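Lysozyme M1 (Streptomyces coelicolor, PDB 1JFX) hydrolyses the beta-1,4 links between N-acetylmuramic acid and N-acetylglucosamine in bacterial peptidoglycan, acting as a lysozyme that also has diacetylmuramidase activity. Local coordinates at residues 62-67 / 96-101; 176-181 / 201-206; 106-111 / 144-149; 75-80 / 124-129. All coordinates share one frame; numbering follows the deposited sequence.

Contact 1: 62-67 / 96-101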
loop_
_atom_site.group_PDB
_atom_site.type_symbol
_atom_site.label_atom_id
_atom_site.label_comp_id
_atom_site.label_asym_id
_atom_site.label_seq_id
_atom_site.Cartn_x
_atom_site.Cartn_y
_atom_site.Cartn_z
ATOM N N TYR A 62 -4.661 -0.885 -2.944
ATOM C CA TYR A 62 -4.473 -1.130 -1.517
ATOM C C TYR A 62 -5.807 -1.328 -0.806
ATOM O O TYR A 62 -6.859 -0.833 -1.239
ATOM C CB TYR A 62 -3.624 -0.021 -0.840
ATOM C CG TYR A 62 -4.263 1.333 -0.575
ATOM C CD1 TYR A 62 -5.042 1.546 0.566
ATOM C CD2 TYR A 62 -3.989 2.428 -1.396
ATOM C CE1 TYR A 62 -5.517 2.817 0.889
ATOM C CE2 TYR A 62 -4.467 3.710 -1.084
ATOM C CZ TYR A 62 -5.219 3.893 0.063
ATOM O OH TYR A 62 -5.639 5.141 0.434
ATOM N N HIS A 63 -5.750 -2.101 0.267
ATOM C CA HIS A 63 -6.910 -2.405 1.094
ATOM C C HIS A 63 -6.731 -1.792 2.463
ATOM O O HIS A 63 -5.704 -2.036 3.108
ATOM C CB HIS A 63 -7.040 -3.914 1.288
ATOM C CG HIS A 63 -8.114 -4.304 2.257
ATOM N ND1 HIS A 63 -9.456 -4.257 1.940
ATOM C CD2 HIS A 63 -8.044 -4.721 3.545
ATOM C CE1 HIS A 63 -10.167 -4.627 2.992
ATOM N NE2 HIS A 63 -9.335 -4.914 3.980
ATOM N N PHE A 64 -7.704 -0.994 2.906
ATOM C CA PHE A 64 -7.627 -0.420 4.247
ATOM C C PHE A 64 -8.254 -1.445 5.203
ATOM O O PHE A 64 -9.468 -1.676 5.204
ATOM C CB PHE A 64 -8.372 0.912 4.313
ATOM C CG PHE A 64 -8.130 1.672 5.592
ATOM C CD1 PHE A 64 -8.676 1.230 6.792
ATOM C CD2 PHE A 64 -7.348 2.826 5.592
ATOM C CE1 PHE A 64 -8.447 1.939 7.994
ATOM C CE2 PHE A 64 -7.112 3.542 6.780
ATOM C CZ PHE A 64 -7.665 3.092 7.981
ATOM N N ALA A 65 -7.410 -2.077 6.007
ATOM C CA ALA A 65 -7.867 -3.102 6.938
ATOM C C ALA A 65 -8.728 -2.615 8.096
ATOM O O ALA A 65 -8.507 -1.541 8.628
ATOM C CB ALA A 65 -6.659 -3.826 7.523
ATOM N N ARG A 66 -9.697 -3.439 8.488
ATOM C CA ARG A 66 -10.511 -3.179 9.676
ATOM C C ARG A 66 -10.498 -4.561 10.340
ATOM O O ARG A 66 -11.454 -5.337 10.228
ATOM C CB ARG A 66 -11.935 -2.762 9.313
ATOM C CG ARG A 66 -12.024 -1.403 8.602
ATOM C CD ARG A 66 -11.530 -0.235 9.467
ATOM N NE ARG A 66 -11.950 1.024 8.858
ATOM C CZ ARG A 66 -12.994 1.733 9.269
ATOM N NH1 ARG A 66 -13.714 1.310 10.308
ATOM N NH2 ARG A 66 -13.340 2.842 8.626
ATOM N N PRO A 67 -9.404 -4.889 11.039
ATOM C CA PRO A 67 -9.271 -6.190 11.699
ATOM C C PRO A 67 -10.379 -6.602 12.667
ATOM O O PRO A 67 -10.517 -7.781 12.971
ATOM C CB PRO A 67 -7.892 -6.097 12.362
ATOM C CG PRO A 67 -7.125 -5.238 11.400
ATOM C CD PRO A 67 -8.140 -4.131 11.121
ATOM N N VAL A 96 -1.403 -3.977 -1.549
ATOM C CA VAL A 96 -0.994 -3.440 -0.262
ATOM C C VAL A 96 -2.020 -3.624 0.836
ATOM O O VAL A 96 -3.209 -3.414 0.619
ATOM C CB VAL A 96 -0.709 -1.923 -0.385
ATOM C CG1 VAL A 96 -0.652 -1.253 0.995
ATOM C CG2 VAL A 96 0.641 -1.712 -1.081
ATOM N N LEU A 97 -1.539 -4.034 2.008
ATOM C CA LEU A 97 -2.378 -4.165 3.196
ATOM C C LEU A 97 -2.081 -2.892 3.981
ATOM O O LEU A 97 -0.986 -2.735 4.504
ATOM C CB LEU A 97 -1.980 -5.389 4.032
ATOM C CG LEU A 97 -2.629 -5.429 5.426
ATOM C CD1 LEU A 97 -4.159 -5.498 5.306
ATOM C CD2 LEU A 97 -2.094 -6.614 6.223
ATOM N N ASP A 98 -3.047 -1.975 4.021
ATOM C CA ASP A 98 -2.918 -0.703 4.741
ATOM C C ASP A 98 -3.520 -0.997 6.114
ATOM O O ASP A 98 -4.741 -1.035 6.283
ATOM C CB ASP A 98 -3.720 0.384 4.008
ATOM C CG ASP A 98 -3.697 1.736 4.712
ATOM O OD1 ASP A 98 -3.504 1.790 5.949
ATOM O OD2 ASP A 98 -3.909 2.758 4.021
ATOM N N ILE A 99 -2.653 -1.216 7.093
ATOM C CA ILE A 99 -3.103 -1.552 8.433
ATOM C C ILE A 99 -2.497 -0.480 9.345
ATOM O O ILE A 99 -1.284 -0.392 9.522
ATOM C CB ILE A 99 -2.691 -3.027 8.761
ATOM C CG1 ILE A 99 -3.365 -3.472 10.055
ATOM C CG2 ILE A 99 -1.163 -3.191 8.720
ATOM C CD1 ILE A 99 -3.350 -4.990 10.258
ATOM N N GLU A 100 -3.381 0.331 9.922
ATOM C CA GLU A 100 -2.956 1.491 10.700
ATOM C C GLU A 100 -3.968 1.860 11.792
ATOM O O GLU A 100 -4.967 1.178 11.956
ATOM C CB GLU A 100 -2.818 2.661 9.716
ATOM C CG GLU A 100 -4.149 3.069 9.063
ATOM C CD GLU A 100 -4.006 4.277 8.148
ATOM O OE1 GLU A 100 -3.656 4.108 6.960
ATOM O OE2 GLU A 100 -4.220 5.406 8.621
ATOM N N HIS A 101 -3.698 2.947 12.517
ATOM C CA HIS A 101 -4.582 3.392 13.606
ATOM C C HIS A 101 -6.062 3.321 13.236
ATOM O O HIS A 101 -6.501 3.899 12.239
ATOM C CB HIS A 101 -4.284 4.843 14.016
ATOM C CG HIS A 101 -3.064 5.014 14.867
ATOM N ND1 HIS A 101 -1.794 4.717 14.419
ATOM C CD2 HIS A 101 -2.915 5.517 16.117
ATOM C CE1 HIS A 101 -0.916 5.040 15.352
ATOM N NE2 HIS A 101 -1.570 5.528 16.393
HETATM O O HOH W 1 -5.994 -0.152 8.788
#

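Contact 2: 176-181 / 201-206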
loop_
_atom_site.group_PDB
_atom_site.type_symbol
_atom_site.label_atom_id
_atom_site.label_comp_id
_atom_site.label_asym_id
_atom_site.label_seq_id
_atom_site.Cartn_x
_atom_site.Cartn_y
_atom_site.Cartn_z
ATOM N N PHE A 176 11.408 -5.062 10.325
ATOM C CA PHE A 176 11.574 -5.018 8.872
ATOM C C PHE A 176 13.063 -4.780 8.571
ATOM O O PHE A 176 13.723 -3.998 9.250
ATOM C CB PHE A 176 10.684 -3.925 8.270
ATOM C CG PHE A 176 9.215 -4.240 8.380
ATOM C CD1 PHE A 176 8.646 -5.229 7.575
ATOM C CD2 PHE A 176 8.422 -3.628 9.352
ATOM C CE1 PHE A 176 7.313 -5.614 7.742
ATOM C CE2 PHE A 176 7.088 -4.007 9.528
ATOM C CZ PHE A 176 6.534 -5.004 8.721
ATOM N N PRO A 177 13.617 -5.483 7.568
ATOM C CA PRO A 177 15.030 -5.340 7.208
ATOM C C PRO A 177 15.389 -4.013 6.547
ATOM O O PRO A 177 16.547 -3.597 6.553
ATOM C CB PRO A 177 15.276 -6.535 6.291
ATOM C CG PRO A 177 13.936 -6.674 5.589
ATOM C CD PRO A 177 12.954 -6.507 6.735
ATOM N N THR A 178 14.385 -3.370 5.964
ATOM C CA THR A 178 14.558 -2.095 5.286
ATOM C C THR A 178 13.171 -1.667 4.821
ATOM O O THR A 178 12.190 -2.381 5.052
ATOM C CB THR A 178 15.477 -2.231 4.029
ATOM O OG1 THR A 178 15.778 -0.932 3.517
ATOM C CG2 THR A 178 14.801 -3.057 2.930
ATOM N N TRP A 179 13.079 -0.500 4.192
ATOM C CA TRP A 179 11.793 -0.073 3.662
ATOM C C TRP A 179 11.855 -0.217 2.148
ATOM O O TRP A 179 12.922 -0.081 1.547
ATOM C CB TRP A 179 11.481 1.387 4.031
ATOM C CG TRP A 179 12.516 2.380 3.602
ATOM C CD1 TRP A 179 13.631 2.746 4.293
ATOM C CD2 TRP A 179 12.505 3.171 2.402
ATOM N NE1 TRP A 179 14.318 3.718 3.605
ATOM C CE2 TRP A 179 13.649 4.000 2.441
ATOM C CE3 TRP A 179 11.635 3.259 1.302
ATOM C CZ2 TRP A 179 13.951 4.909 1.427
ATOM C CZ3 TRP A 179 11.936 4.164 0.292
ATOM C CH2 TRP A 179 13.081 4.975 0.360
ATOM N N THR A 180 10.703 -0.511 1.541
ATOM C CA THR A 180 10.592 -0.656 0.093
ATOM C C THR A 180 9.945 0.613 -0.481
ATOM O O THR A 180 10.406 1.146 -1.486
ATOM C CB THR A 180 9.775 -1.916 -0.256
ATOM O OG1 THR A 180 10.513 -3.073 0.170
ATOM C CG2 THR A 180 9.531 -2.014 -1.768
ATOM N N PHE A 181 8.881 1.087 0.162
ATOM C CA PHE A 181 8.232 2.343 -0.237
ATOM C C PHE A 181 8.199 3.207 1.011
ATOM O O PHE A 181 8.177 2.689 2.133
ATOM C CB PHE A 181 6.793 2.120 -0.718
ATOM C CG PHE A 181 6.698 1.397 -2.027
ATOM C CD1 PHE A 181 6.923 2.073 -3.224
ATOM C CD2 PHE A 181 6.366 0.055 -2.065
ATOM C CE1 PHE A 181 6.814 1.419 -4.440
ATOM C CE2 PHE A 181 6.251 -0.614 -3.288
ATOM C CZ PHE A 181 6.473 0.061 -4.469
ATOM N N LYS A 201 8.412 7.512 -2.104
ATOM C CA LYS A 201 9.705 7.237 -2.715
ATOM C C LYS A 201 9.843 5.702 -2.722
ATOM O O LYS A 201 9.337 5.020 -1.819
ATOM C CB LYS A 201 10.827 7.849 -1.865
ATOM C CG LYS A 201 12.223 7.601 -2.409
ATOM C CD LYS A 201 13.243 8.399 -1.607
ATOM C CE LYS A 201 14.672 7.953 -1.884
ATOM N NZ LYS A 201 15.112 8.206 -3.292
ATOM N N PHE A 202 10.484 5.162 -3.760
ATOM C CA PHE A 202 10.730 3.719 -3.853
ATOM C C PHE A 202 12.216 3.520 -3.558
ATOM O O PHE A 202 13.053 4.254 -4.087
ATOM C CB PHE A 202 10.401 3.199 -5.258
ATOM C CG PHE A 202 10.885 1.793 -5.517
ATOM C CD1 PHE A 202 10.234 0.693 -4.947
ATOM C CD2 PHE A 202 11.998 1.571 -6.329
ATOM C CE1 PHE A 202 10.686 -0.620 -5.187
ATOM C CE2 PHE A 202 12.459 0.263 -6.575
ATOM C CZ PHE A 202 11.799 -0.831 -6.001
ATOM N N ASN A 203 12.543 2.533 -2.728
ATOM C CA ASN A 203 13.936 2.303 -2.348
ATOM C C ASN A 203 14.648 1.425 -3.366
ATOM O O ASN A 203 14.879 0.237 -3.131
ATOM C CB ASN A 203 13.987 1.662 -0.957
ATOM C CG ASN A 203 15.340 1.829 -0.282
ATOM O OD1 ASN A 203 16.262 2.407 -0.853
ATOM N ND2 ASN A 203 15.459 1.325 0.940
ATOM N N GLY A 204 15.005 2.018 -4.498
ATOM C CA GLY A 204 15.679 1.250 -5.531
ATOM C C GLY A 204 15.556 1.871 -6.906
ATOM O O GLY A 204 14.912 2.902 -7.093
ATOM N N SER A 205 16.193 1.226 -7.873
ATOM C CA SER A 205 16.211 1.682 -9.253
ATOM C C SER A 205 14.903 1.452 -9.992
ATOM O O SER A 205 14.027 0.732 -9.523
ATOM C CB SER A 205 17.294 0.931 -10.017
ATOM O OG SER A 205 16.959 -0.449 -10.126
ATOM N N ALA A 206 14.805 2.040 -11.176
ATOM C CA ALA A 206 13.619 1.849 -12.002
ATOM C C ALA A 206 13.488 0.360 -12.315
ATOM O O ALA A 206 12.379 -0.201 -12.316
ATOM C CB ALA A 206 13.742 2.656 -13.292
#

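Contact 3: 106-111 / 144-149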
loop_
_atom_site.group_PDB
_atom_site.type_symbol
_atom_site.label_atom_id
_atom_site.label_comp_id
_atom_site.label_asym_id
_atom_site.label_seq_id
_atom_site.Cartn_x
_atom_site.Cartn_y
_atom_site.Cartn_z
ATOM N N ALA A 106 -10.784 1.328 19.277
ATOM C CA ALA A 106 -9.456 1.067 19.839
ATOM C C ALA A 106 -8.428 1.041 18.706
ATOM O O ALA A 106 -8.664 0.444 17.643
ATOM C CB ALA A 106 -9.449 -0.263 20.612
ATOM N N MET A 107 -7.286 1.678 18.927
ATOM C CA MET A 107 -6.292 1.745 17.865
ATOM C C MET A 107 -5.829 0.398 17.336
ATOM O O MET A 107 -5.501 0.296 16.146
ATOM C CB MET A 107 -5.095 2.610 18.277
ATOM C CG MET A 107 -4.125 2.004 19.246
ATOM S SD MET A 107 -2.609 3.035 19.394
ATOM C CE MET A 107 -1.619 2.452 18.093
ATOM N N CYS A 108 -5.811 -0.630 18.187
ATOM C CA CYS A 108 -5.404 -1.962 17.738
ATOM C C CYS A 108 -6.596 -2.879 17.440
ATOM O O CYS A 108 -6.484 -4.112 17.459
ATOM C CB CYS A 108 -4.465 -2.614 18.747
ATOM S SG CYS A 108 -2.932 -1.678 19.064
ATOM N N TYR A 109 -7.743 -2.252 17.206
ATOM C CA TYR A 109 -8.943 -2.951 16.793
ATOM C C TYR A 109 -9.501 -4.024 17.713
ATOM O O TYR A 109 -10.230 -4.906 17.265
ATOM C CB TYR A 109 -8.679 -3.540 15.401
ATOM C CG TYR A 109 -8.373 -2.494 14.341
ATOM C CD1 TYR A 109 -9.405 -1.846 13.663
ATOM C CD2 TYR A 109 -7.057 -2.155 14.015
ATOM C CE1 TYR A 109 -9.144 -0.890 12.684
ATOM C CE2 TYR A 109 -6.781 -1.195 13.028
ATOM C CZ TYR A 109 -7.831 -0.571 12.373
ATOM O OH TYR A 109 -7.574 0.375 11.405
ATOM N N GLY A 110 -9.167 -3.952 18.992
ATOM C CA GLY A 110 -9.681 -4.931 19.933
ATOM C C GLY A 110 -8.975 -6.268 19.893
ATOM O O GLY A 110 -9.426 -7.228 20.510
ATOM N N LEU A 111 -7.878 -6.349 19.151
ATOM C CA LEU A 111 -7.125 -7.590 19.085
ATOM C C LEU A 111 -5.871 -7.520 19.951
ATOM O O LEU A 111 -5.221 -6.475 20.030
ATOM C CB LEU A 111 -6.720 -7.890 17.633
ATOM C CG LEU A 111 -7.853 -8.101 16.630
ATOM C CD1 LEU A 111 -7.260 -8.548 15.290
ATOM C CD2 LEU A 111 -8.821 -9.152 17.148
ATOM N N TRP A 144 2.786 -0.320 14.107
ATOM C CA TRP A 144 3.389 -1.646 14.051
ATOM C C TRP A 144 3.928 -2.090 15.408
ATOM O O TRP A 144 3.614 -3.183 15.910
ATOM C CB TRP A 144 4.538 -1.688 13.037
ATOM C CG TRP A 144 5.047 -3.080 12.852
ATOM C CD1 TRP A 144 6.164 -3.645 13.421
ATOM C CD2 TRP A 144 4.404 -4.119 12.112
ATOM N NE1 TRP A 144 6.243 -4.976 13.077
ATOM C CE2 TRP A 144 5.174 -5.290 12.274
ATOM C CE3 TRP A 144 3.239 -4.175 11.324
ATOM C CZ2 TRP A 144 4.820 -6.510 11.676
ATOM C CZ3 TRP A 144 2.892 -5.386 10.729
ATOM C CH2 TRP A 144 3.681 -6.534 10.909
ATOM N N ASN A 145 4.737 -1.240 16.019
ATOM C CA ASN A 145 5.313 -1.620 17.291
ATOM C C ASN A 145 4.265 -1.807 18.382
ATOM O O ASN A 145 4.287 -2.799 19.118
ATOM C CB ASN A 145 6.397 -0.612 17.683
ATOM C CG ASN A 145 7.654 -0.760 16.823
ATOM O OD1 ASN A 145 7.959 -1.859 16.338
ATOM N ND2 ASN A 145 8.387 0.335 16.637
ATOM N N THR A 146 3.319 -0.885 18.463
ATOM C CA THR A 146 2.282 -0.995 19.468
ATOM C C THR A 146 1.339 -2.173 19.290
ATOM O O THR A 146 1.170 -2.989 20.211
ATOM C CB THR A 146 1.459 0.297 19.525
ATOM O OG1 THR A 146 2.291 1.338 20.038
ATOM C CG2 THR A 146 0.221 0.131 20.407
ATOM N N CYS A 147 0.734 -2.283 18.109
ATOM C CA CYS A 147 -0.243 -3.330 17.885
ATOM C C CYS A 147 0.262 -4.736 17.590
ATOM O O CYS A 147 -0.488 -5.693 17.749
ATOM C CB CYS A 147 -1.231 -2.883 16.814
ATOM S SG CYS A 147 -2.140 -1.356 17.219
ATOM N N THR A 148 1.516 -4.884 17.169
ATOM C CA THR A 148 2.033 -6.234 16.940
ATOM C C THR A 148 3.062 -6.582 18.001
ATOM O O THR A 148 3.583 -7.692 18.038
ATOM C CB THR A 148 2.704 -6.404 15.552
ATOM O OG1 THR A 148 4.011 -5.808 15.543
ATOM C CG2 THR A 148 1.854 -5.765 14.482
ATOM N N GLY A 149 3.350 -5.630 18.881
ATOM C CA GLY A 149 4.352 -5.898 19.894
ATOM C C GLY A 149 5.733 -6.045 19.280
ATOM O O GLY A 149 6.471 -6.977 19.615
HETATM O O HOH W 2 -2.895 -5.457 19.257
#

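Contact 4: 75-80 / 124-129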
loop_
_atom_site.group_PDB
_atom_site.type_symbol
_atom_site.label_atom_id
_atom_site.label_comp_id
_atom_site.label_asym_id
_atom_site.label_seq_id
_atom_site.Cartn_x
_atom_site.Cartn_y
_atom_site.Cartn_z
ATOM N N GLN A 75 -10.830 -10.672 4.625
ATOM C CA GLN A 75 -10.559 -9.408 3.968
ATOM C C GLN A 75 -9.570 -9.558 2.812
ATOM O O GLN A 75 -9.642 -8.796 1.855
ATOM C CB GLN A 75 -10.111 -8.340 4.980
ATOM C CG GLN A 75 -11.338 -7.686 5.614
ATOM C CD GLN A 75 -11.049 -6.690 6.718
ATOM O OE1 GLN A 75 -10.246 -5.766 6.558
ATOM N NE2 GLN A 75 -11.742 -6.857 7.848
ATOM N N ALA A 76 -8.674 -10.546 2.883
ATOM C CA ALA A 76 -7.734 -10.760 1.776
ATOM C C ALA A 76 -8.522 -11.238 0.545
ATOM O O ALA A 76 -8.238 -10.810 -0.583
ATOM C CB ALA A 76 -6.647 -11.810 2.166
ATOM N N ASP A 77 -9.497 -12.124 0.747
ATOM C CA ASP A 77 -10.299 -12.605 -0.382
ATOM C C ASP A 77 -11.125 -11.446 -0.961
ATOM O O ASP A 77 -11.213 -11.284 -2.182
ATOM C CB ASP A 77 -11.236 -13.753 0.040
ATOM C CG ASP A 77 -10.575 -15.123 -0.037
ATOM O OD1 ASP A 77 -9.831 -15.370 -1.008
ATOM O OD2 ASP A 77 -10.805 -15.971 0.865
ATOM N N TYR A 78 -11.727 -10.640 -0.090
ATOM C CA TYR A 78 -12.529 -9.504 -0.532
ATOM C C TYR A 78 -11.668 -8.577 -1.398
ATOM O O TYR A 78 -12.058 -8.182 -2.490
ATOM C CB TYR A 78 -13.081 -8.756 0.692
ATOM C CG TYR A 78 -13.815 -7.474 0.356
ATOM C CD1 TYR A 78 -14.803 -7.448 -0.626
ATOM C CD2 TYR A 78 -13.504 -6.284 1.011
ATOM C CE1 TYR A 78 -15.461 -6.256 -0.949
ATOM C CE2 TYR A 78 -14.154 -5.091 0.696
ATOM C CZ TYR A 78 -15.128 -5.084 -0.282
ATOM O OH TYR A 78 -15.777 -3.905 -0.610
ATOM N N PHE A 79 -10.477 -8.254 -0.905
ATOM C CA PHE A 79 -9.542 -7.402 -1.635
ATOM C C PHE A 79 -9.137 -8.021 -2.979
ATOM O O PHE A 79 -9.184 -7.366 -4.025
ATOM C CB PHE A 79 -8.300 -7.180 -0.763
ATOM C CG PHE A 79 -7.205 -6.376 -1.423
ATOM C CD1 PHE A 79 -7.471 -5.151 -2.042
ATOM C CD2 PHE A 79 -5.886 -6.817 -1.344
ATOM C CE1 PHE A 79 -6.419 -4.367 -2.566
ATOM C CE2 PHE A 79 -4.840 -6.063 -1.853
ATOM C CZ PHE A 79 -5.099 -4.827 -2.467
ATOM N N ALA A 80 -8.743 -9.291 -2.952
ATOM C CA ALA A 80 -8.308 -9.964 -4.177
ATOM C C ALA A 80 -9.401 -10.049 -5.241
ATOM O O ALA A 80 -9.099 -10.103 -6.439
ATOM C CB ALA A 80 -7.794 -11.363 -3.841
ATOM N N HIS A 124 -1.839 -12.216 4.804
ATOM C CA HIS A 124 -0.725 -12.484 3.914
ATOM C C HIS A 124 -0.872 -13.856 3.242
ATOM O O HIS A 124 -0.695 -13.985 2.033
ATOM C CB HIS A 124 0.611 -12.410 4.679
ATOM C CG HIS A 124 1.788 -12.874 3.877
ATOM N ND1 HIS A 124 2.050 -14.210 3.648
ATOM C CD2 HIS A 124 2.734 -12.183 3.195
ATOM C CE1 HIS A 124 3.101 -14.319 2.854
ATOM N NE2 HIS A 124 3.534 -13.105 2.563
ATOM N N ALA A 125 -1.211 -14.877 4.022
ATOM C CA ALA A 125 -1.340 -16.218 3.466
ATOM C C ALA A 125 -2.412 -16.293 2.395
ATOM O O ALA A 125 -2.190 -16.892 1.337
ATOM C CB ALA A 125 -1.647 -17.222 4.560
ATOM N N ARG A 126 -3.567 -15.685 2.653
ATOM C CA ARG A 126 -4.651 -15.749 1.680
ATOM C C ARG A 126 -4.370 -14.888 0.456
ATOM O O ARG A 126 -4.686 -15.288 -0.674
ATOM C CB ARG A 126 -5.981 -15.348 2.325
ATOM C CG ARG A 126 -7.204 -15.461 1.402
ATOM C CD ARG A 126 -7.317 -16.831 0.697
ATOM N NE ARG A 126 -7.236 -17.985 1.598
ATOM C CZ ARG A 126 -8.280 -18.701 2.018
ATOM N NH1 ARG A 126 -9.521 -18.398 1.642
ATOM N NH2 ARG A 126 -8.077 -19.759 2.791
ATOM N N TYR A 127 -3.773 -13.720 0.657
ATOM C CA TYR A 127 -3.476 -12.874 -0.491
ATOM C C TYR A 127 -2.470 -13.593 -1.399
ATOM O O TYR A 127 -2.582 -13.525 -2.629
ATOM C CB TYR A 127 -2.913 -11.520 -0.047
ATOM C CG TYR A 127 -2.748 -10.579 -1.214
ATOM C CD1 TYR A 127 -3.866 -10.062 -1.879
ATOM C CD2 TYR A 127 -1.480 -10.265 -1.712
ATOM C CE1 TYR A 127 -3.724 -9.268 -3.022
ATOM C CE2 TYR A 127 -1.327 -9.468 -2.847
ATOM C CZ TYR A 127 -2.454 -8.980 -3.503
ATOM O OH TYR A 127 -2.300 -8.235 -4.650
ATOM N N LYS A 128 -1.508 -14.293 -0.798
ATOM C CA LYS A 128 -0.512 -15.008 -1.592
ATOM C C LYS A 128 -1.162 -16.186 -2.318
ATOM O O LYS A 128 -0.848 -16.452 -3.475
ATOM C CB LYS A 128 0.645 -15.498 -0.712
ATOM C CG LYS A 128 1.840 -16.004 -1.520
ATOM C CD LYS A 128 3.076 -16.193 -0.652
ATOM C CE LYS A 128 4.300 -16.536 -1.503
ATOM N NZ LYS A 128 4.724 -15.418 -2.410
ATOM N N ALA A 129 -2.068 -16.885 -1.641
ATOM C CA ALA A 129 -2.752 -18.010 -2.276
ATOM C C ALA A 129 -3.550 -17.490 -3.479
ATOM O O ALA A 129 -3.604 -18.125 -4.540
ATOM C CB ALA A 129 -3.685 -18.695 -1.276
#

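Contact 1: 62-67 / 96-101
Strands 58-64 and 96-98 are parallel neighbours in the beta-alpha barrel of this glycosyl hydrolase family 25 lysozyme domain, joined through helix 72-81 as a beta-alpha-beta unit, and they set Y62 beside V96 and F64 beside D98. Three backbone bonds fix the register: H63 N to V96 O (2.9 Å), D98 N to H63 O (2.8 Å) and A65 N to D98 O (2.9 Å). Past the strand ends a water prolongs this ladder, donating to A65 O and D98 O and accepting from E100 N, and it lies over one face of the F64 ring. D98 and E100 are predicted active-site residues. The D98 carboxylate runs alongside the Y62 ring, with planes 42° apart and OD2 3.5 Å from Y62 CE1; its OD2 is also 3.8 Å from F64 CD2. With CG anti to the backbone N (chi1 -170°), the F64 ring extends to E100 and crosses it at about a right angle, CE2 coming within 3.5 Å of E100 CD. A65 CB packs on L97 CD1 (3.7 Å), against helix 113-131. Both acid groups are thus flanked by aromatic carbon, while backbone and water bonds hold the chain that carries them.

Contact 2: 176-181 / 201-206
N203 lays its side chain over one face of the W179 indole, the amide and ring planes only 17° apart. N203 CB stands 3.6 Å from the centroid of the W179 six-membered ring, a CH-pi contact, and ND2 also lies above the indole. The same ND2 donates to W179 O (3.0 Å), which lies in the amide plane, so the bond fixes the rotation of the amide that stacks on the ring. W179 can fold back in this way because its CG sits between the backbone N and the carbonyl carbon (chi1 56°). The far end of the indole meets K201: K201 O is 3.5 Å from W179 CZ3, at the ring edge, and K201 CG is 3.9 Å from W179 CH2; K201 NZ reaches S3 O.

F181 and F202 form an antiparallel non-hydrogen-bonded pair with both side chains on one face of the sheet. Their rings meet obliquely, planes at 53°, and F181 CE1 touches F202 CD1 at 3.5 Å. The T180 side chain runs alongside that of F202, pointing the same way, and T180 O accepts from N203 N (2.8 Å). N203 itself centres an inverse gamma turn as the chain leaves the strand for helix 206-214. Here strand 181-185 begins beside the end of strand 196-202, which runs antiparallel to both its neighbours and closes this family 25 barrel, a departure from the all-parallel TIM barrel.

Contact 3: 106-111 / 144-149
C108 and C147 are joined by the disulfide that ties the loop after strand 96-98 to the C-terminal part of helix 141-148. The SG atoms of C108 and C147 are 2.0 Å apart, and chi3 of -83° gives the bridge a left-handed twist. In both cysteines SG lies anti to the carbonyl carbon (chi1 -59° for each), and the CA atoms of C108 and C147 are 5.3 Å apart.

Apolar contacts cover the bridge from one flank. A bend at chi3 (-86°) turns the M107 CE methyl toward T146 CG2 (3.8 Å) and C147 SG (3.9 Å), the two side chains of M107 and T146 crossing at about a right angle. T146 CG2 also touches C108 SG.

No direct hydrogen bond spans the two segments; instead a water donates to both L111 O (2.7 Å) and C147 O (2.9 Å). The loop is shaped by a type I turn from A106 to Y109 and an overlapping type I' turn from C108 to L111, with the bond L111 N to C108 O closing the latter. M107 O is further taken by W143 NE1.

With every torsion of the bridge negative, this is a left-handed spiral disulfide, here linking a turn-rich loop to a helix. It joins the connections that follow strands 96-98 and 136-139, with the M107 side chain about 8 Å from that of the predicted active-site residue E100.

Contact 4: 75-80 / 124-129
A76 of helix 72-81 faces R126 and Y127 of helix 113-131 in a buried helix-helix contact on the outer layer of the barrel. The two short segments cross at -33° with their axes 8.4 Å apart. The small side chain of A76 permits this close approach: its CB touches R126 CB at 3.6 Å and lies near the backbone N of Y127, the CA atoms of A76 and Y127 being 5.3 Å apart.

To one side of A76 the contact is ionic. R126 bends at chi2 and chi3, folding its chain over the D77 carboxylate so that R126 CD is 3.4 Å from D77 OD1, and forms a salt bridge, R126 NH1 donating to D77 OD2 (2.9 Å) in a clearly bent bond. The bond uses the syn lone pair of OD2, which lies 19° out of the guanidinium plane. D77 OD1 has its own salt bridge, to R130, one turn beyond R126 on helix 113-131.

To the other side F79 and Y127 meet ring to ring, F79 CE2 being 3.6 Å from Y127 CE1. Their planes are 28° apart but slid so far that the rings barely overlap. Y127 OH is hydrogen-bonded to G84 O and G95 N, which satisfy its hydroxyl.

One carboxylate thus bridges two arginines of helix 113-131, which probably stabilises its negative charge, while carbon-to-carbon packing holds the helices together nearer the sheet.

How the contacts relate
Contacts 1 and 4 are buried and interlock: strand 58-64, helix 72-81 and strand 96-98 follow one another, and Q75 of contact 4 binds H63 and R66 of contact 1 while F79 packs against the Y62 backbone and H63 CB. Contact 3 lies further out, its centre about 18 Å from the chain's centre, yet Y109 OH ties it to E100 O. Contact 2 is partly buried and shares the sheet with contact 1, on the opposite side of the centre; F176 touches W144 of contact 3. Chemistry follows place: parallel backbone bonds and acids among aromatics inside, antiparallel pairing and amide-indole stacking at the barrel closure, ion pairing between helices, and a covalent link from outer loop to helix.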